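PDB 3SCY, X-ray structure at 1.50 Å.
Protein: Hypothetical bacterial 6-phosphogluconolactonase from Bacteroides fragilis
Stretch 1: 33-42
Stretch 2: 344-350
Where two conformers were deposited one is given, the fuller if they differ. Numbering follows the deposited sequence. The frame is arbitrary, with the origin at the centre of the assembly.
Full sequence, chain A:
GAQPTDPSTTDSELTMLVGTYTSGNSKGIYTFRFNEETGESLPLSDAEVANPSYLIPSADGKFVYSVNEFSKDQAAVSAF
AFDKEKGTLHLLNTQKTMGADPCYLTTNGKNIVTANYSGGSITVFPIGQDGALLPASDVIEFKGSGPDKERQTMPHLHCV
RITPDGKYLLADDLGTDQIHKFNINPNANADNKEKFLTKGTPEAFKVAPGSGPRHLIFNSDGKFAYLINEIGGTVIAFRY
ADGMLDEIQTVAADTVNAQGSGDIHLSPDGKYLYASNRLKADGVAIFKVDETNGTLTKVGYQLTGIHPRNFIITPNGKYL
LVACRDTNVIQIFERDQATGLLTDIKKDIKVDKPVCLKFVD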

ATOM      1  N   ARG A  33      13.412   1.581 -14.966  1.00 24.55           N
ATOM      2  CA  ARG A  33      14.391   2.373 -14.265  1.00 24.97           C
ATOM      3  C   ARG A  33      13.761   3.762 -14.125  1.00 27.81           C
ATOM      4  O   ARG A  33      13.154   4.237 -15.081  1.00 30.32           O
ATOM      5  CB  ARG A  33      15.732   2.441 -15.009  1.00 27.20           C
ATOM      6  CG  ARG A  33      16.882   2.794 -14.058  1.00 34.49           C
ATOM      7  CD  ARG A  33      17.303   1.585 -13.227  1.00 41.67           C
ATOM      8  NE  ARG A  33      17.973   0.627 -14.099  1.00 43.17           N
ATOM      9  CZ  ARG A  33      18.188  -0.657 -13.849  1.00 45.34           C
ATOM     10  NH1 ARG A  33      17.760  -1.206 -12.714  1.00 42.62           N
ATOM     11  NH2 ARG A  33      18.802  -1.414 -14.743  1.00 40.17           N
ATOM     12  N   PHE A  34      13.841   4.389 -12.955  1.00 24.41           N
ATOM     13  CA  PHE A  34      13.287   5.743 -12.797  1.00 23.76           C
ATOM     14  C   PHE A  34      14.349   6.640 -12.163  1.00 27.78           C
ATOM     15  O   PHE A  34      14.835   6.329 -11.071  1.00 26.26           O
ATOM     16  CB  PHE A  34      11.981   5.737 -11.953  1.00 23.58           C
ATOM     17  CG  PHE A  34      11.414   7.139 -11.814  1.00 24.22           C
ATOM     18  CD1 PHE A  34      10.647   7.707 -12.836  1.00 26.49           C
ATOM     19  CD2 PHE A  34      11.698   7.914 -10.694  1.00 24.82           C
ATOM     20  CE1 PHE A  34      10.167   9.016 -12.730  1.00 27.03           C
ATOM     21  CE2 PHE A  34      11.200   9.219 -10.585  1.00 27.58           C
ATOM     22  CZ  PHE A  34      10.451   9.764 -11.608  1.00 26.64           C
ATOM     23  N   ASN A  35      14.689   7.765 -12.823  1.00 27.12           N
ATOM     24  CA  ASN A  35      15.695   8.664 -12.271  1.00 26.82           C
ATOM     25  C   ASN A  35      15.019   9.687 -11.349  1.00 28.78           C
ATOM     26  O   ASN A  35      14.224  10.500 -11.826  1.00 28.61           O
ATOM     27  CB  ASN A  35      16.464   9.339 -13.400  1.00 31.33           C
ATOM     28  CG  ASN A  35      17.685  10.052 -12.925  1.00 37.55           C
ATOM     29  OD1 ASN A  35      17.646  10.851 -11.978  1.00 37.13           O
ATOM     30  ND2 ASN A  35      18.810   9.741 -13.538  1.00 36.47           N
ATOM     31  N   GLU A  36      15.303   9.622 -10.025  1.00 27.34           N
ATOM     32  CA  GLU A  36      14.657  10.510  -9.041  1.00 25.79           C
ATOM     33  C   GLU A  36      15.286  11.924  -9.017  1.00 30.52           C
ATOM     34  O   GLU A  36      14.899  12.730  -8.178  1.00 29.01           O
ATOM     35  CB  GLU A  36      14.609   9.899  -7.624  1.00 26.13           C
ATOM     36  CG  GLU A  36      15.955   9.637  -6.955  1.00 29.15           C
ATOM     37  CD  GLU A  36      15.956   9.418  -5.451  1.00 39.08           C
ATOM     38  OE1 GLU A  36      14.869   9.433  -4.826  1.00 29.02           O
ATOM     39  OE2 GLU A  36      17.067   9.287  -4.887  1.00 36.78           O
ATOM     40  N   GLU A  37      16.236  12.218  -9.912  1.00 28.27           N
ATOM     41  CA  GLU A  37      16.797  13.587  -9.978  1.00 29.29           C
ATOM     42  C   GLU A  37      16.303  14.275 -11.262  1.00 35.89           C
ATOM     43  O   GLU A  37      16.252  15.509 -11.314  1.00 37.37           O
ATOM     44  CB  GLU A  37      18.350  13.628  -9.878  1.00 32.21           C
ATOM     45  CG  GLU A  37      18.960  13.194  -8.541  1.00 42.43           C
ATOM     46  CD  GLU A  37      18.638  13.896  -7.228  1.00 54.12           C
ATOM     47  OE1 GLU A  37      18.330  15.109  -7.250  1.00 46.45           O
ATOM     48  OE2 GLU A  37      18.759  13.241  -6.165  1.00 41.30           O
ATOM     49  N   THR A  38      15.911  13.494 -12.293  1.00 31.94           N
ATOM     50  CA  THR A  38      15.446  14.053 -13.574  1.00 32.20           C
ATOM     51  C   THR A  38      14.011  13.689 -13.986  1.00 33.84           C
ATOM     52  O   THR A  38      13.444  14.377 -14.839  1.00 33.25           O
ATOM     53  CB  THR A  38      16.353  13.637 -14.733  1.00 40.18           C
ATOM     54  OG1 THR A  38      16.229  12.232 -14.921  1.00 37.19           O
ATOM     55  CG2 THR A  38      17.815  14.037 -14.528  1.00 39.47           C
ATOM     56  N   GLY A  39      13.458  12.594 -13.440  1.00 28.55           N
ATOM     57  CA  GLY A  39      12.112  12.167 -13.801  1.00 26.89           C
ATOM     58  C   GLY A  39      12.028  11.306 -15.041  1.00 31.25           C
ATOM     59  O   GLY A  39      10.931  10.916 -15.449  1.00 28.86           O
ATOM     60  N   GLU A  40      13.190  10.980 -15.638  1.00 31.65           N
ATOM     61  CA  GLU A  40      13.274  10.116 -16.815  1.00 31.26           C
ATOM     62  C   GLU A  40      13.086   8.654 -16.422  1.00 32.40           C
ATOM     63  O   GLU A  40      13.514   8.247 -15.348  1.00 32.00           O
ATOM     64  CB  GLU A  40      14.625  10.291 -17.532  1.00 34.40           C
ATOM     65  CG  GLU A  40      14.916  11.721 -17.997  1.00 46.54           C
ATOM     66  CD  GLU A  40      14.063  12.321 -19.102  1.00 68.03           C
ATOM     67  OE1 GLU A  40      13.299  11.572 -19.753  1.00 41.38           O
ATOM     68  OE2 GLU A  40      14.188  13.545 -19.344  1.00 71.10           O
ATOM     69  N   SER A  41      12.481   7.870 -17.310  1.00 27.99           N
ATOM     70  CA  SER A  41      12.283   6.458 -17.060  1.00 28.75           C
ATOM     71  C   SER A  41      12.654   5.624 -18.269  1.00 32.25           C
ATOM     72  O   SER A  41      12.792   6.121 -19.395  1.00 33.85           O
ATOM     73  CB  SER A  41      10.850   6.172 -16.617  1.00 31.40           C
ATOM     74  OG  SER A  41       9.917   6.666 -17.565  1.00 36.87           O
ATOM     75  N   LEU A  42      12.890   4.354 -18.007  1.00 30.18           N
ATOM     76  CA  LEU A  42      13.270   3.384 -18.992  1.00 30.91           C
ATOM     77  C   LEU A  42      12.608   2.030 -18.715  1.00 32.35           C
ATOM     78  O   LEU A  42      12.820   1.517 -17.616  1.00 28.92           O
ATOM     79  CB  LEU A  42      14.801   3.199 -18.910  1.00 33.39           C
ATOM     80  CG  LEU A  42      15.494   2.568 -20.099  1.00 40.99           C
ATOM     81  CD1 LEU A  42      15.774   3.603 -21.179  1.00 43.60           C
ATOM     82  CD2 LEU A  42      16.800   1.929 -19.666  1.00 44.58           C
ATOM     83  N   ASP A 344       3.279  18.853 -12.810  1.00 24.32           N
ATOM     84  CA  ASP A 344       3.356  17.777 -13.798  1.00 24.14           C
ATOM     85  C   ASP A 344       4.518  18.093 -14.741  1.00 27.31           C
ATOM     86  O   ASP A 344       4.541  19.162 -15.380  1.00 28.80           O
ATOM     87  CB  ASP A 344       2.025  17.626 -14.556  1.00 25.68           C
ATOM     88  CG  ASP A 344       1.922  16.419 -15.472  1.00 31.24           C
ATOM     89  OD1 ASP A 344       2.958  15.727 -15.685  1.00 32.50           O
ATOM     90  OD2 ASP A 344       0.826  16.172 -15.991  1.00 35.61           O
ATOM     91  N   ILE A 345       5.499  17.172 -14.806  1.00 25.82           N
ATOM     92  CA  ILE A 345       6.692  17.359 -15.636  1.00 26.60           C
ATOM     93  C   ILE A 345       6.468  16.793 -17.041  1.00 30.83           C
ATOM     94  O   ILE A 345       7.354  16.929 -17.892  1.00 31.94           O
ATOM     95  CB  ILE A 345       7.974  16.786 -14.977  1.00 30.21           C
ATOM     96  CG1 ILE A 345       7.980  15.233 -14.951  1.00 29.62           C
ATOM     97  CG2 ILE A 345       8.254  17.412 -13.610  1.00 31.31           C
ATOM     98  CD1 ILE A 345       9.351  14.630 -14.483  1.00 33.40           C
ATOM     99  N   LYS A 346       5.278  16.213 -17.295  1.00 28.17           N
ATOM    100  CA  LYS A 346       4.843  15.685 -18.606  1.00 28.21           C
ATOM    101  C   LYS A 346       5.830  14.614 -19.146  1.00 34.59           C
ATOM    102  O   LYS A 346       6.350  14.712 -20.268  1.00 35.21           O
ATOM    103  CB  LYS A 346       4.628  16.834 -19.645  1.00 31.39           C
ATOM    104  CG  LYS A 346       3.709  17.981 -19.186  1.00 41.93           C
ATOM    105  CD  LYS A 346       2.300  17.552 -18.777  1.00 54.77           C
ATOM    106  CE  LYS A 346       1.288  17.577 -19.890  1.00 74.22           C
ATOM    107  NZ  LYS A 346      -0.066  17.211 -19.389  1.00 83.35           N
ATOM    108  N   LYS A 347       6.085  13.604 -18.309  1.00 29.56           N
ATOM    109  CA  LYS A 347       6.957  12.464 -18.613  0.50 29.46           C
ATOM    110  C   LYS A 347       6.190  11.180 -18.286  1.00 31.38           C
ATOM    111  O   LYS A 347       6.738  10.238 -17.697  1.00 28.19           O
ATOM    112  CB  LYS A 347       8.297  12.558 -17.852  0.50 30.87           C
ATOM    113  CG  LYS A 347       9.169  13.745 -18.279  0.50 37.78           C
ATOM    114  CD  LYS A 347      10.617  13.598 -17.831  0.50 40.69           C
ATOM    115  CE  LYS A 347      11.391  14.894 -17.938  0.50 48.86           C
ATOM    116  NZ  LYS A 347      11.587  15.321 -19.350  0.50 55.37           N
ATOM    117  N   ASP A 348       4.899  11.146 -18.675  1.00 29.56           N
ATOM    118  CA  ASP A 348       4.002  10.017 -18.431  1.00 27.04           C
ATOM    119  C   ASP A 348       4.552   8.687 -18.918  1.00 30.77           C
ATOM    120  O   ASP A 348       5.155   8.611 -19.986  1.00 30.76           O
ATOM    121  CB  ASP A 348       2.667  10.229 -19.126  1.00 29.09           C
ATOM    122  CG  ASP A 348       1.759  11.298 -18.579  1.00 32.55           C
ATOM    123  OD1 ASP A 348       2.150  11.973 -17.585  1.00 32.19           O
ATOM    124  OD2 ASP A 348       0.654  11.469 -19.140  1.00 37.75           O
ATOM    125  N   ILE A 349       4.329   7.641 -18.126  1.00 25.77           N
ATOM    126  CA  ILE A 349       4.746   6.276 -18.451  1.00 26.11           C
ATOM    127  C   ILE A 349       3.495   5.499 -18.844  1.00 31.80           C
ATOM    128  O   ILE A 349       2.572   5.379 -18.029  1.00 28.46           O
ATOM    129  CB  ILE A 349       5.496   5.616 -17.256  1.00 28.30           C
ATOM    130  CG1 ILE A 349       6.704   6.479 -16.781  1.00 28.06           C
ATOM    131  CG2 ILE A 349       5.924   4.196 -17.631  1.00 29.34           C
ATOM    132  CD1 ILE A 349       7.326   6.094 -15.385  1.00 28.21           C
ATOM    133  N   LYS A 350       3.462   4.960 -20.076  1.00 31.77           N
ATOM    134  CA  LYS A 350       2.319   4.195 -20.576  1.00 32.71           C
ATOM    135  C   LYS A 350       2.340   2.797 -20.006  1.00 34.52           C
ATOM    136  O   LYS A 350       3.343   2.098 -20.138  1.00 35.17           O
ATOM    137  CB  LYS A 350       2.303   4.137 -22.125  1.00 37.33           C
TER
HETATM  138  O   HOH W   1       9.126   9.144 -16.859  1.00 30.39           O

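Two segments more than 300 residues apart in the sequence meet over a small contact that buries 268 Å², both sides summed. Stretch 1 is a hairpin: the strand ending at Asn 35 turns through Glu 36 to Glu 40 and returns as the strand that starts at Ser 41. Its arms are tied by Arg 33 N to Leu 42 O (2.7 Å), Leu 42 N to Arg 33 O (2.9 Å) and Asn 35 N to Glu 40 O (2.8 Å). The turn is held by Asn 35: Asn 35 OD1 accepts from Glu 37 N at 2.9 Å and from Thr 38 N at 3.2 Å, while Asn 35 O accepts from Gly 39 N at 2.8 Å.

Stretch 2 runs past the turn and the start of the returning strand. No direct backbone hydrogen bond joins the two; the CA atoms of Glu 40 and Lys 347 lie 7.0 Å apart, those of Ser 41 and Ile 349 7.7 Å, so side chains and a water fill the gap. In stretch 2 the loop is braced by Lys 346 N, which donates to Asp 344 OD1 at 2.9 Å.

The charged contact is a salt bridge: Lys 347 NZ donates to Glu 40 OE2 at 3.1 Å. The CA-to-CB bond of Glu 40 points away from stretch 2, but its chain bends back (chi1 and chi2 both m) to bring the carboxylate to the ammonium group. Lys 347 reaches it by extending along the turn, with Lys 347 CD 3.6 Å from Gly 39 O and Lys 347 CE 3.8 Å from Thr 38 O, and has more of its surface covered by the other stretch than any other residue here.

The apolar contacts centre on two isoleucines. Ile 345 CD1 sits 3.8 Å from Gly 39 CA. An ideal CB on Gly 39 would lie 2.3 Å from Ile 345 CD1, a clash, and at the backbone angles of Gly 39, with a phi of 85°, it would also be jammed against the preceding carbonyl O; glycine thus suits both the turn and the packing. Farther along, the CA-to-CB bond of Ile 349 points toward stretch 1, and Ile 349 CG1 lies 3.3 Å from Ser 41 OG, a close approach without a hydrogen bond. Ile 349 CD1 lies 4.5 Å from Phe 34 CD1, meeting the buried ring obliquely in a loose apolar contact.

Water 1 lies between the backbones where they do not bond directly. Its oxygen is within hydrogen-bonding distance of Gly 39 O (2.9 Å), Lys 347 O (2.8 Å) and Ser 41 OG (2.7 Å), giving that hydroxyl a polar partner beside the isoleucine.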